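Local coordinates for protein predicted protease of the collagenase family (Methanopyrus kandleri, PDB 5D88) that probably cleaves peptide bonds as a U32-family peptidase with a TIM-barrel fold, and binds a zinc ion, at residues A[135-140]-A[158-163]; A[146-151]-A[175-180]; A[167-172]-A[232-237]; A[183-188]-A[242-247]. One frame throughout, in Å; residues are numbered along the deposited sequence.

Interaction 1: A[135-140]-A[158-163]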
loop_
_atom_site.group_PDB
_atom_site.type_symbol
_atom_site.label_atom_id
_atom_site.label_comp_id
_atom_site.label_asym_id
_atom_site.label_seq_id
_atom_site.Cartn_x
_atom_site.Cartn_y
_atom_site.Cartn_z
ATOM N N LEU A 135 7.164 15.410 19.822
ATOM C CA LEU A 135 6.967 16.062 18.534
ATOM C C LEU A 135 5.500 15.941 18.135
ATOM O O LEU A 135 4.801 15.018 18.572
ATOM C CB LEU A 135 7.850 15.399 17.465
ATOM C CG LEU A 135 9.345 15.374 17.726
ATOM C CD1 LEU A 135 10.098 14.500 16.739
ATOM C CD2 LEU A 135 9.860 16.774 17.669
ATOM N N THR A 136 5.041 16.861 17.282
ATOM C CA THR A 136 3.723 16.716 16.672
ATOM C C THR A 136 3.741 15.523 15.728
ATOM O O THR A 136 4.579 15.458 14.827
ATOM C CB THR A 136 3.329 17.974 15.885
ATOM O OG1 THR A 136 3.457 19.129 16.701
ATOM C CG2 THR A 136 1.887 17.881 15.411
ATOM N N VAL A 137 2.816 14.590 15.915
ATOM C CA VAL A 137 2.738 13.387 15.090
ATOM C C VAL A 137 1.612 13.575 14.081
ATOM O O VAL A 137 0.431 13.595 14.449
ATOM C CB VAL A 137 2.516 12.130 15.938
ATOM C CG1 VAL A 137 2.493 10.891 15.063
ATOM C CG2 VAL A 137 3.588 12.004 16.997
ATOM N N VAL A 138 1.985 13.731 12.810
ATOM C CA VAL A 138 1.051 13.999 11.714
ATOM C C VAL A 138 0.989 12.755 10.835
ATOM O O VAL A 138 2.020 12.287 10.338
ATOM C CB VAL A 138 1.490 15.206 10.876
ATOM C CG1 VAL A 138 0.475 15.500 9.768
ATOM C CG2 VAL A 138 1.709 16.417 11.735
ATOM N N VAL A 139 -0.212 12.229 10.625
ATOM C CA VAL A 139 -0.394 11.132 9.682
ATOM C C VAL A 139 -0.516 11.711 8.277
ATOM O O VAL A 139 -1.414 12.517 7.988
ATOM C CB VAL A 139 -1.617 10.287 10.030
ATOM C CG1 VAL A 139 -1.795 9.181 8.991
ATOM C CG2 VAL A 139 -1.468 9.691 11.433
ATOM N N SER A 140 0.382 11.286 7.402
ATOM C CA SER A 140 0.410 11.739 6.024
ATOM C C SER A 140 -0.814 11.276 5.253
ATOM O O SER A 140 -1.386 10.227 5.523
ATOM C CB SER A 140 1.657 11.193 5.323
ATOM O OG SER A 140 1.792 11.749 4.015
ATOM N N GLY A 158 -1.539 7.202 18.467
ATOM C CA GLY A 158 -0.884 8.398 18.964
ATOM C C GLY A 158 -0.827 9.583 18.015
ATOM O O GLY A 158 -0.103 10.547 18.277
ATOM N N ALA A 159 -1.575 9.555 16.924
ATOM C CA ALA A 159 -1.557 10.702 16.031
ATOM C C ALA A 159 -2.101 11.938 16.730
ATOM O O ALA A 159 -3.071 11.865 17.487
ATOM C CB ALA A 159 -2.374 10.420 14.768
ATOM N N ASP A 160 -1.461 13.082 16.465
ATOM C CA ASP A 160 -1.963 14.397 16.873
ATOM C C ASP A 160 -2.787 15.069 15.785
ATOM O O ASP A 160 -3.707 15.846 16.085
ATOM C CB ASP A 160 -0.790 15.317 17.222
ATOM C CG ASP A 160 0.019 14.815 18.416
ATOM O OD1 ASP A 160 -0.601 14.499 19.454
ATOM O OD2 ASP A 160 1.266 14.756 18.319
ATOM N N VAL A 161 -2.445 14.788 14.534
ATOM C CA VAL A 161 -3.046 15.380 13.341
ATOM C C VAL A 161 -3.188 14.262 12.327
ATOM O O VAL A 161 -2.261 13.462 12.157
ATOM C CB VAL A 161 -2.154 16.493 12.751
ATOM C CG1 VAL A 161 -2.767 17.102 11.511
ATOM C CG2 VAL A 161 -1.842 17.535 13.779
ATOM N N ILE A 162 -4.327 14.204 11.642
ATOM C CA ILE A 162 -4.536 13.237 10.574
ATOM C C ILE A 162 -4.829 13.993 9.292
ATOM O O ILE A 162 -5.742 14.822 9.248
ATOM C CB ILE A 162 -5.658 12.249 10.904
ATOM C CG1 ILE A 162 -5.225 11.367 12.085
ATOM C CG2 ILE A 162 -5.945 11.372 9.693
ATOM C CD1 ILE A 162 -6.279 10.405 12.584
ATOM N N THR A 163 -4.038 13.722 8.264
ATOM C CA THR A 163 -4.292 14.227 6.921
ATOM C C THR A 163 -5.220 13.231 6.235
ATOM O O THR A 163 -4.892 12.042 6.136
ATOM C CB THR A 163 -2.991 14.375 6.125
ATOM O OG1 THR A 163 -1.994 15.030 6.907
ATOM C CG2 THR A 163 -3.222 15.197 4.896
HETATM O O HOH W 1 2.790 15.300 20.276
HETATM O O HOH W 2 -4.110 9.673 5.422
#
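Two donors of a single residue grip Val139 O. Thr163 N reaches Val139 O in the carbonyl plane at 2.9 Å, and Thr163 OG1 comes to the same oxygen at 2.8 Å from above that plane. The hydroxyl can do so because it lies beside its own backbone N (chi1 -47°), which points both donors the same way. At the other end of the pairing Val137 O is also held twice, by Asp160 N at 2.8 Å and by the longer bond from Val161 N. Between these two carbonyl oxygens, each accepting two hydrogen bonds, Val139 N makes a nearly straight bond of 2.8 Å to Val161 O.

Asp160 adds a side-chain rung before the strand proper. Its CG sits beside the backbone N, so that Asp160 OD2 turns its anti lone pair to Val137 N (2.9 Å, N-H...O 164°). A water that donates to both Leu135 O and Asp160 OD2 holds the same carboxylate oxygen from a second direction.

The side chains sort onto two faces. Val138 and Val161 lie side by side, CG2 of Val138 being 4.0 Å from CB of Val161, on the face that Arg187 shares inside the barrel. On the other face Val139 CG2 packs tightly on Ala159 CB at 3.5 Å and brushes Ile162 CG1, while Phe154 of helix 148-157 covers Val139 and Ile162. Gly158, at positive phi, ends that helix in a Schellman motif. Strand 136-139, helix 148-157 and strand 161-163 thus form one parallel beta-alpha-beta crossover, the repeating unit of a TIM barrel.

Interaction 2: A[146-151]-A[175-180]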
loop_
_atom_site.group_PDB
_atom_site.type_symbol
_atom_site.label_atom_id
_atom_site.label_comp_id
_atom_site.label_asym_id
_atom_site.label_seq_id
_atom_site.Cartn_x
_atom_site.Cartn_y
_atom_site.Cartn_z
ATOM N N ASP A 146 -9.357 7.370 5.064
ATOM C CA ASP A 146 -10.550 7.854 4.386
ATOM C C ASP A 146 -11.827 7.461 5.100
ATOM O O ASP A 146 -12.922 7.662 4.546
ATOM C CB ASP A 146 -10.577 7.361 2.937
ATOM C CG ASP A 146 -10.489 5.847 2.814
ATOM O OD1 ASP A 146 -10.365 5.151 3.844
ATOM O OD2 ASP A 146 -10.523 5.354 1.659
ATOM N N THR A 147 -11.727 6.918 6.311
ATOM C CA THR A 147 -12.892 6.444 7.031
ATOM C C THR A 147 -12.744 6.806 8.499
ATOM O O THR A 147 -11.624 6.964 9.000
ATOM C CB THR A 147 -13.076 4.926 6.938
ATOM O OG1 THR A 147 -11.970 4.285 7.558
ATOM C CG2 THR A 147 -13.190 4.445 5.518
ATOM N N PRO A 148 -13.859 6.922 9.218
ATOM C CA PRO A 148 -13.762 7.098 10.676
ATOM C C PRO A 148 -12.987 5.993 11.365
ATOM O O PRO A 148 -12.237 6.265 12.306
ATOM C CB PRO A 148 -15.229 7.100 11.115
ATOM C CG PRO A 148 -15.988 7.532 9.906
ATOM C CD PRO A 148 -15.258 6.908 8.759
ATOM N N GLU A 149 -13.171 4.746 10.917
ATOM C CA GLU A 149 -12.478 3.607 11.511
ATOM C C GLU A 149 -10.966 3.770 11.413
ATOM O O GLU A 149 -10.242 3.586 12.395
ATOM C CB GLU A 149 -12.913 2.309 10.823
ATOM C CG GLU A 149 -14.361 1.874 11.098
ATOM C CD GLU A 149 -15.437 2.737 10.426
ATOM O OE1 GLU A 149 -15.229 3.281 9.317
ATOM O OE2 GLU A 149 -16.525 2.857 11.028
ATOM N N LYS A 150 -10.469 4.081 10.216
ATOM C CA LYS A 150 -9.034 4.251 10.026
ATOM C C LYS A 150 -8.512 5.413 10.850
ATOM O O LYS A 150 -7.437 5.325 11.456
ATOM C CB LYS A 150 -8.713 4.457 8.550
ATOM C CG LYS A 150 -8.726 3.178 7.764
ATOM C CD LYS A 150 -8.157 3.346 6.349
ATOM C CE LYS A 150 -7.805 1.958 5.775
ATOM N NZ LYS A 150 -7.530 1.924 4.322
ATOM N N ALA A 151 -9.252 6.517 10.877
ATOM C CA ALA A 151 -8.830 7.655 11.682
ATOM C C ALA A 151 -8.740 7.274 13.148
ATOM O O ALA A 151 -7.787 7.647 13.840
ATOM C CB ALA A 151 -9.807 8.810 11.494
ATOM N N VAL A 175 -15.976 13.953 5.970
ATOM C CA VAL A 175 -15.116 14.595 6.954
ATOM C C VAL A 175 -15.846 14.711 8.283
ATOM O O VAL A 175 -15.257 14.513 9.349
ATOM C CB VAL A 175 -14.622 15.958 6.439
ATOM C CG1 VAL A 175 -13.924 16.744 7.554
ATOM C CG2 VAL A 175 -13.672 15.742 5.265
ATOM N N SER A 176 -17.154 14.998 8.239
ATOM C CA SER A 176 -17.938 15.109 9.465
ATOM C C SER A 176 -17.997 13.793 10.208
ATOM O O SER A 176 -17.948 13.771 11.441
ATOM C CB SER A 176 -19.356 15.569 9.149
ATOM O OG SER A 176 -19.392 16.966 9.115
ATOM N N ALA A 177 -18.156 12.691 9.476
ATOM C CA ALA A 177 -18.164 11.379 10.108
ATOM C C ALA A 177 -16.850 11.112 10.829
ATOM O O ALA A 177 -16.839 10.513 11.908
ATOM C CB ALA A 177 -18.431 10.298 9.062
ATOM N N ILE A 178 -15.728 11.545 10.246
ATOM C CA ILE A 178 -14.437 11.382 10.914
ATOM C C ILE A 178 -14.377 12.243 12.173
ATOM O O ILE A 178 -13.966 11.773 13.237
ATOM C CB ILE A 178 -13.279 11.696 9.947
ATOM C CG1 ILE A 178 -13.149 10.577 8.892
ATOM C CG2 ILE A 178 -11.966 11.823 10.706
ATOM C CD1 ILE A 178 -12.288 10.914 7.666
ATOM N N ARG A 179 -14.802 13.506 12.078
ATOM C CA ARG A 179 -14.807 14.389 13.244
ATOM C C ARG A 179 -15.652 13.838 14.381
ATOM O O ARG A 179 -15.329 14.048 15.556
ATOM C CB ARG A 179 -15.344 15.761 12.869
ATOM C CG ARG A 179 -14.400 16.582 12.104
ATOM C CD ARG A 179 -14.156 17.879 12.811
ATOM N NE ARG A 179 -13.414 18.766 11.927
ATOM C CZ ARG A 179 -12.159 19.145 12.116
ATOM N NH1 ARG A 179 -11.472 18.746 13.188
ATOM N NH2 ARG A 179 -11.592 19.938 11.224
ATOM N N GLU A 180 -16.777 13.196 14.059
ATOM C CA GLU A 180 -17.620 12.629 15.107
ATOM C C GLU A 180 -16.871 11.560 15.890
ATOM O O GLU A 180 -17.157 11.332 17.067
ATOM C CB GLU A 180 -18.897 12.043 14.502
ATOM C CG GLU A 180 -19.903 13.070 13.976
ATOM C CD GLU A 180 -20.973 12.435 13.069
ATOM O OE1 GLU A 180 -21.080 11.187 13.081
ATOM O OE2 GLU A 180 -21.694 13.172 12.339
#
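Ile178 forks at CB, and each of its branches finds a different part of the opposing chain. With CG2 anti to the backbone N and CG1 beside it (chi1 -71°), the two arms spread apart. Ile178 CG2 meets the methyl of Ala151, CB, at 3.8 Å. Ile178 CG1 lies along the backbone just ahead of the helix, 3.7 Å from Pro148 N and 3.8 Å from Thr147 C. The extended chain (chi2 165°) then carries the tip, Ile178 CD1, onward to Asp146 C, a looser approach of 4.3 Å, where Leu168 also packs on it.

Pro148 contributes the other half of the contact. Its ring rests on Ala177, the residue just before Ile178 in helix 172-181, with Pro148 CG touching Ala177 CB at 3.8 Å and the carbonyl Ala177 O at 3.7 Å. The chains come very close here: the CA atoms of Pro148 and Ile178 are 4.3 Å apart. No hydrogen bond spans the two segments; the contact is van der Waals packing of hydrocarbon groups on each other and on backbone.

What fixes the first turn is Thr147, the N-cap, whose OG1 accepts a straight bond from Lys150 N (166°). The Lys150 side chain turns elsewhere, its NZ bonding to Phe195 O of the second subunit. Behind Ile178, Leu186 of strand 185-190 closes the inner side. The start of helix 148-157 is thereby seated against helix 172-181, two successive helices of the outer layer that surrounds the strands of a TIM barrel.

Interaction 3: A[167-172]-A[232-237]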
loop_
_atom_site.group_PDB
_atom_site.type_symbol
_atom_site.label_atom_id
_atom_site.label_comp_id
_atom_site.label_asym_id
_atom_site.label_seq_id
_atom_site.Cartn_x
_atom_site.Cartn_y
_atom_site.Cartn_z
ATOM N N ALA A 167 -9.246 12.460 -1.584
ATOM C CA ALA A 167 -10.592 12.282 -2.116
ATOM C C ALA A 167 -11.649 12.897 -1.211
ATOM O O ALA A 167 -12.748 13.195 -1.687
ATOM C CB ALA A 167 -10.898 10.798 -2.344
ATOM N N LEU A 168 -11.335 13.131 0.060
ATOM C CA LEU A 168 -12.286 13.703 1.010
ATOM C C LEU A 168 -12.210 15.221 1.114
ATOM O O LEU A 168 -12.930 15.809 1.930
ATOM C CB LEU A 168 -12.055 13.102 2.393
ATOM C CG LEU A 168 -12.699 11.740 2.641
ATOM C CD1 LEU A 168 -12.135 10.698 1.707
ATOM C CD2 LEU A 168 -12.489 11.314 4.079
ATOM N N ASN A 169 -11.376 15.866 0.300
ATOM C CA ASN A 169 -11.055 17.271 0.506
ATOM C C ASN A 169 -12.259 18.186 0.354
ATOM O O ASN A 169 -12.225 19.306 0.869
ATOM C CB ASN A 169 -9.982 17.709 -0.479
ATOM C CG ASN A 169 -8.605 17.318 -0.044
ATOM O OD1 ASN A 169 -8.430 16.682 0.999
ATOM N ND2 ASN A 169 -7.599 17.703 -0.835
ATOM N N SER A 170 -13.305 17.758 -0.355
ATOM C CA SER A 170 -14.512 18.568 -0.492
ATOM C C SER A 170 -15.744 17.841 0.024
ATOM O O SER A 170 -16.868 18.229 -0.308
ATOM C CB SER A 170 -14.746 18.983 -1.952
ATOM O OG SER A 170 -13.762 19.880 -2.419
ATOM N N ASN A 171 -15.566 16.810 0.836
ATOM C CA ASN A 171 -16.652 15.907 1.196
ATOM C C ASN A 171 -17.074 16.204 2.633
ATOM O O ASN A 171 -16.514 15.661 3.586
ATOM C CB ASN A 171 -16.225 14.452 1.015
ATOM C CG ASN A 171 -17.405 13.500 1.048
ATOM O OD1 ASN A 171 -18.368 13.728 1.768
ATOM N ND2 ASN A 171 -17.332 12.431 0.275
ATOM N N GLU A 172 -18.098 17.053 2.785
ATOM C CA GLU A 172 -18.500 17.468 4.128
ATOM C C GLU A 172 -18.999 16.284 4.944
ATOM O O GLU A 172 -18.656 16.146 6.124
ATOM C CB GLU A 172 -19.571 18.554 4.056
ATOM C CG GLU A 172 -19.974 19.111 5.424
ATOM C CD GLU A 172 -21.208 18.433 6.034
ATOM O OE1 GLU A 172 -22.243 18.305 5.338
ATOM O OE2 GLU A 172 -21.145 18.042 7.225
ATOM N N VAL A 232 -4.380 10.845 -10.394
ATOM C CA VAL A 232 -5.612 11.465 -9.890
ATOM C C VAL A 232 -5.198 12.437 -8.792
ATOM O O VAL A 232 -5.194 12.105 -7.590
ATOM C CB VAL A 232 -6.628 10.429 -9.412
ATOM C CG1 VAL A 232 -7.955 11.106 -9.033
ATOM C CG2 VAL A 232 -6.864 9.372 -10.530
ATOM N N VAL A 233 -4.856 13.670 -9.208
ATOM C CA VAL A 233 -4.493 14.737 -8.279
ATOM C C VAL A 233 -5.759 15.489 -7.891
ATOM O O VAL A 233 -6.622 15.758 -8.733
ATOM C CB VAL A 233 -3.461 15.706 -8.900
ATOM C CG1 VAL A 233 -3.049 16.747 -7.881
ATOM C CG2 VAL A 233 -2.237 14.966 -9.435
ATOM N N VAL A 234 -5.873 15.847 -6.619
ATOM C CA VAL A 234 -7.017 16.595 -6.123
ATOM C C VAL A 234 -6.562 18.021 -5.854
ATOM O O VAL A 234 -5.694 18.252 -4.999
ATOM C CB VAL A 234 -7.622 15.955 -4.867
ATOM C CG1 VAL A 234 -8.850 16.722 -4.431
ATOM C CG2 VAL A 234 -7.970 14.502 -5.140
ATOM N N TRP A 235 -7.163 18.968 -6.578
ATOM C CA TRP A 235 -6.824 20.388 -6.508
ATOM C C TRP A 235 -7.852 21.191 -5.745
ATOM O O TRP A 235 -7.520 22.243 -5.184
ATOM C CB TRP A 235 -6.689 20.975 -7.921
ATOM C CG TRP A 235 -5.585 20.353 -8.702
ATOM C CD1 TRP A 235 -5.703 19.486 -9.755
ATOM C CD2 TRP A 235 -4.177 20.513 -8.470
ATOM N NE1 TRP A 235 -4.458 19.107 -10.190
ATOM C CE2 TRP A 235 -3.506 19.724 -9.423
ATOM C CE3 TRP A 235 -3.423 21.257 -7.552
ATOM C CZ2 TRP A 235 -2.109 19.653 -9.487
ATOM C CZ3 TRP A 235 -2.043 21.197 -7.629
ATOM C CH2 TRP A 235 -1.401 20.395 -8.591
ATOM N N GLU A 236 -9.086 20.715 -5.718
ATOM C CA GLU A 236 -10.170 21.419 -5.063
ATOM C C GLU A 236 -10.181 21.071 -3.587
ATOM O O GLU A 236 -9.802 19.970 -3.190
ATOM C CB GLU A 236 -11.501 21.031 -5.703
ATOM C CG GLU A 236 -11.542 21.255 -7.211
ATOM C CD GLU A 236 -11.897 22.684 -7.584
ATOM O OE1 GLU A 236 -12.343 23.447 -6.698
ATOM O OE2 GLU A 236 -11.735 23.048 -8.770
ATOM N N VAL A 237 -10.628 22.013 -2.763
ATOM C CA VAL A 237 -10.692 21.759 -1.333
ATOM C C VAL A 237 -11.728 22.677 -0.719
ATOM O O VAL A 237 -11.981 23.773 -1.215
ATOM C CB VAL A 237 -9.307 21.957 -0.679
ATOM C CG1 VAL A 237 -8.812 23.363 -0.936
ATOM C CG2 VAL A 237 -9.373 21.630 0.811
HETATM O O HOH W 3 -7.408 19.451 -2.704
HETATM O O HOH W 4 -11.955 18.117 -3.525
#
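A beta-alpha loop of the barrel, running from strand 161-163 to helix 172-181, here meets the strand 233-234 region through bridging water. The loop makes a type I turn from Leu168 to Asn171, and Asn171 then serves as N-cap of the helix. Glu236 O is the shared acceptor: one water donates to it at 2.5 Å while accepting from Asn169 ND2 at 2.6 Å, and makes a weak further bond to Val234 O. A second water donates to Glu236 O and lies 2.8 Å from Ser170 OG. No direct hydrogen bond crosses between the segments.

The direct touches are van der Waals ones, mostly between a carbon and a polar atom. Asn169 CB approaches Glu236 O at 3.5 Å, and the amide Asn169 ND2 crosses obliquely over Val234 CG1 at 3.9 Å. Val237, whose CG1 takes the crowded position between backbone N and carbonyl carbon, sets CG2 3.7 Å from Asn169 O.

The Asn169 amide is pinned from elsewhere as well, ND2 donating to Ala189 O. Val237 leans on Thr188 and Val190 of strand 185-190, Leu168 packs on Ile178 of helix 172-181, and strand 233-234 pairs antiparallel with strand 192-193.

Interaction 4: A[183-188]-A[242-247]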
loop_
_atom_site.group_PDB
_atom_site.type_symbol
_atom_site.label_atom_id
_atom_site.label_comp_id
_atom_site.label_asym_id
_atom_site.label_seq_id
_atom_site.Cartn_x
_atom_site.Cartn_y
_atom_site.Cartn_z
ATOM N N SER A 183 -10.792 13.054 17.964
ATOM C CA SER A 183 -10.571 14.367 18.542
ATOM C C SER A 183 -9.323 15.049 18.001
ATOM O O SER A 183 -9.031 16.178 18.399
ATOM C CB SER A 183 -10.483 14.244 20.062
ATOM O OG SER A 183 -11.758 13.920 20.582
ATOM N N VAL A 184 -8.589 14.402 17.097
ATOM C CA VAL A 184 -7.370 14.964 16.526
ATOM C C VAL A 184 -7.691 16.141 15.624
ATOM O O VAL A 184 -8.841 16.346 15.217
ATOM C CB VAL A 184 -6.584 13.920 15.715
ATOM C CG1 VAL A 184 -6.090 12.803 16.588
ATOM C CG2 VAL A 184 -7.457 13.376 14.556
ATOM N N GLU A 185 -6.663 16.914 15.298
ATOM C CA GLU A 185 -6.780 17.910 14.253
ATOM C C GLU A 185 -6.837 17.214 12.902
ATOM O O GLU A 185 -6.199 16.181 12.688
ATOM C CB GLU A 185 -5.581 18.859 14.294
ATOM C CG GLU A 185 -5.377 19.548 15.625
ATOM C CD GLU A 185 -6.509 20.462 15.963
ATOM O OE1 GLU A 185 -6.664 21.460 15.246
ATOM O OE2 GLU A 185 -7.242 20.187 16.942
ATOM N N LEU A 186 -7.596 17.788 11.978
ATOM C CA LEU A 186 -7.655 17.253 10.626
ATOM C C LEU A 186 -6.993 18.206 9.641
ATOM O O LEU A 186 -7.268 19.414 9.635
ATOM C CB LEU A 186 -9.089 16.981 10.198
ATOM C CG LEU A 186 -9.805 15.958 11.059
ATOM C CD1 LEU A 186 -11.194 15.824 10.509
ATOM C CD2 LEU A 186 -9.103 14.605 11.071
ATOM N N ARG A 187 -6.152 17.636 8.791
ATOM C CA ARG A 187 -5.417 18.350 7.763
ATOM C C ARG A 187 -5.875 17.881 6.394
ATOM O O ARG A 187 -6.220 16.707 6.204
ATOM C CB ARG A 187 -3.920 18.092 7.923
ATOM C CG ARG A 187 -3.010 18.735 6.890
ATOM C CD ARG A 187 -1.537 18.358 7.132
ATOM N NE ARG A 187 -0.924 19.138 8.195
ATOM C CZ ARG A 187 0.381 19.206 8.426
ATOM N NH1 ARG A 187 1.245 18.544 7.663
ATOM N NH2 ARG A 187 0.829 19.942 9.430
ATOM N N THR A 188 -5.851 18.808 5.437
ATOM C CA THR A 188 -6.094 18.512 4.034
ATOM C C THR A 188 -4.856 18.857 3.225
ATOM O O THR A 188 -4.221 19.892 3.457
ATOM C CB THR A 188 -7.299 19.300 3.502
ATOM O OG1 THR A 188 -7.441 19.059 2.105
ATOM C CG2 THR A 188 -7.135 20.794 3.732
ATOM N N PHE A 242 -11.472 21.844 7.612
ATOM C CA PHE A 242 -10.213 21.343 8.135
ATOM C C PHE A 242 -9.589 22.343 9.091
ATOM O O PHE A 242 -9.855 23.540 9.041
ATOM C CB PHE A 242 -9.261 21.029 6.991
ATOM C CG PHE A 242 -9.751 19.935 6.097
ATOM C CD1 PHE A 242 -9.560 18.611 6.439
ATOM C CD2 PHE A 242 -10.430 20.235 4.921
ATOM C CE1 PHE A 242 -10.014 17.598 5.604
ATOM C CE2 PHE A 242 -10.897 19.240 4.098
ATOM C CZ PHE A 242 -10.688 17.913 4.436
ATOM N N ASP A 243 -8.766 21.818 9.987
ATOM C CA ASP A 243 -8.010 22.638 10.914
ATOM C C ASP A 243 -6.704 23.136 10.327
ATOM O O ASP A 243 -6.198 24.177 10.771
ATOM C CB ASP A 243 -7.706 21.824 12.172
ATOM C CG ASP A 243 -8.954 21.266 12.812
ATOM O OD1 ASP A 243 -9.784 22.065 13.290
ATOM O OD2 ASP A 243 -9.114 20.034 12.823
ATOM N N GLU A 244 -6.162 22.412 9.342
ATOM C CA GLU A 244 -4.857 22.683 8.754
ATOM C C GLU A 244 -4.930 22.424 7.270
ATOM O O GLU A 244 -5.576 21.462 6.845
ATOM C CB GLU A 244 -3.759 21.787 9.336
ATOM C CG GLU A 244 -3.598 21.954 10.820
ATOM C CD GLU A 244 -2.515 21.083 11.434
ATOM O OE1 GLU A 244 -1.730 20.429 10.699
ATOM O OE2 GLU A 244 -2.454 21.058 12.684
ATOM N N VAL A 245 -4.236 23.258 6.498
ATOM C CA VAL A 245 -4.132 23.118 5.054
ATOM C C VAL A 245 -2.666 22.961 4.720
ATOM O O VAL A 245 -1.837 23.758 5.167
ATOM C CB VAL A 245 -4.723 24.328 4.304
ATOM C CG1 VAL A 245 -4.527 24.173 2.810
ATOM C CG2 VAL A 245 -6.184 24.457 4.598
ATOM N N PHE A 246 -2.352 21.938 3.942
ATOM C CA PHE A 246 -0.987 21.636 3.536
ATOM C C PHE A 246 -0.933 21.761 2.024
ATOM O O PHE A 246 -1.556 20.969 1.306
ATOM C CB PHE A 246 -0.602 20.240 4.016
ATOM C CG PHE A 246 0.699 19.722 3.486
ATOM C CD1 PHE A 246 1.779 20.551 3.232
ATOM C CD2 PHE A 246 0.845 18.360 3.267
ATOM C CE1 PHE A 246 2.979 20.015 2.743
ATOM C CE2 PHE A 246 2.048 17.828 2.794
ATOM C CZ PHE A 246 3.106 18.660 2.531
ATOM N N ILE A 247 -0.192 22.752 1.550
ATOM C CA ILE A 247 -0.045 23.006 0.123
ATOM C C ILE A 247 1.188 22.272 -0.385
ATOM O O ILE A 247 2.309 22.571 0.036
ATOM C CB ILE A 247 0.077 24.510 -0.150
ATOM C CG1 ILE A 247 -1.114 25.250 0.447
ATOM C CG2 ILE A 247 0.225 24.754 -1.629
ATOM C CD1 ILE A 247 -2.431 24.792 -0.093
#
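Arg187 leaves the strand with CG anti to its backbone N and bends at chi3 (-79°), while Glu244 sets CG beside its own N and runs extended from there. Together these torsions lay the guanidinium side-on to one carboxylate oxygen: NE and NH2 of Arg187 both bond Glu244 OE1, each at 2.9 Å, in a salt bridge. The two planes are turned 48° apart, so OE1 lies in the guanidinium plane but NH2 stands above that of the carboxylate. Gln81 takes a further bond from Arg187 NH2, Trp25 makes a cation-pi contact, and Arg23 bridges Glu244 OE2 to Glu185 OE1.

The strands are parallel neighbours, seventh and eighth of the closed TIM barrel, and these charges lie on its inner face. On the outer face Thr188 CB sits over the centre of the Phe242 ring, 3.4 Å from its centroid in a CH-pi contact. Leu186 O accepts from Asp243 N at 2.9 Å and from Glu244 N at 3.2 Å. Asp243 OD2 offers its anti lone pair to Leu186 N (2.8 Å), with Arg179 as its salt-bridge partner. Glu185 OE1 lies 3.7 Å from Asp243 OD2, a like-charge approach that Arg23 and Arg179 probably relieve.

How the interactions relate
Interactions 1 and 4 belong to one closed sheet, joined where strand 161-163 pairs with strand 185-190: Ile162 O to Arg187 N and Glu185 O to Ile162 N, both 2.9 Å. They repeat one device, an aspartate just before the strand, Asp160 or Asp243, bonding the neighbouring strand's backbone. Interaction 2 lies outside them, its centre about 14 Å from that of interaction 1, and reaches interaction 4 through the salt bridge from Arg179 NH1 to Asp243 OD2 (2.7 Å). Interaction 3 connects to interactions 2 and 4, Leu168 packing on Ile178 and Asn169 OD1 bonding weakly to Thr188 OG1. All four lie away from the zinc site at Cys88 and His209.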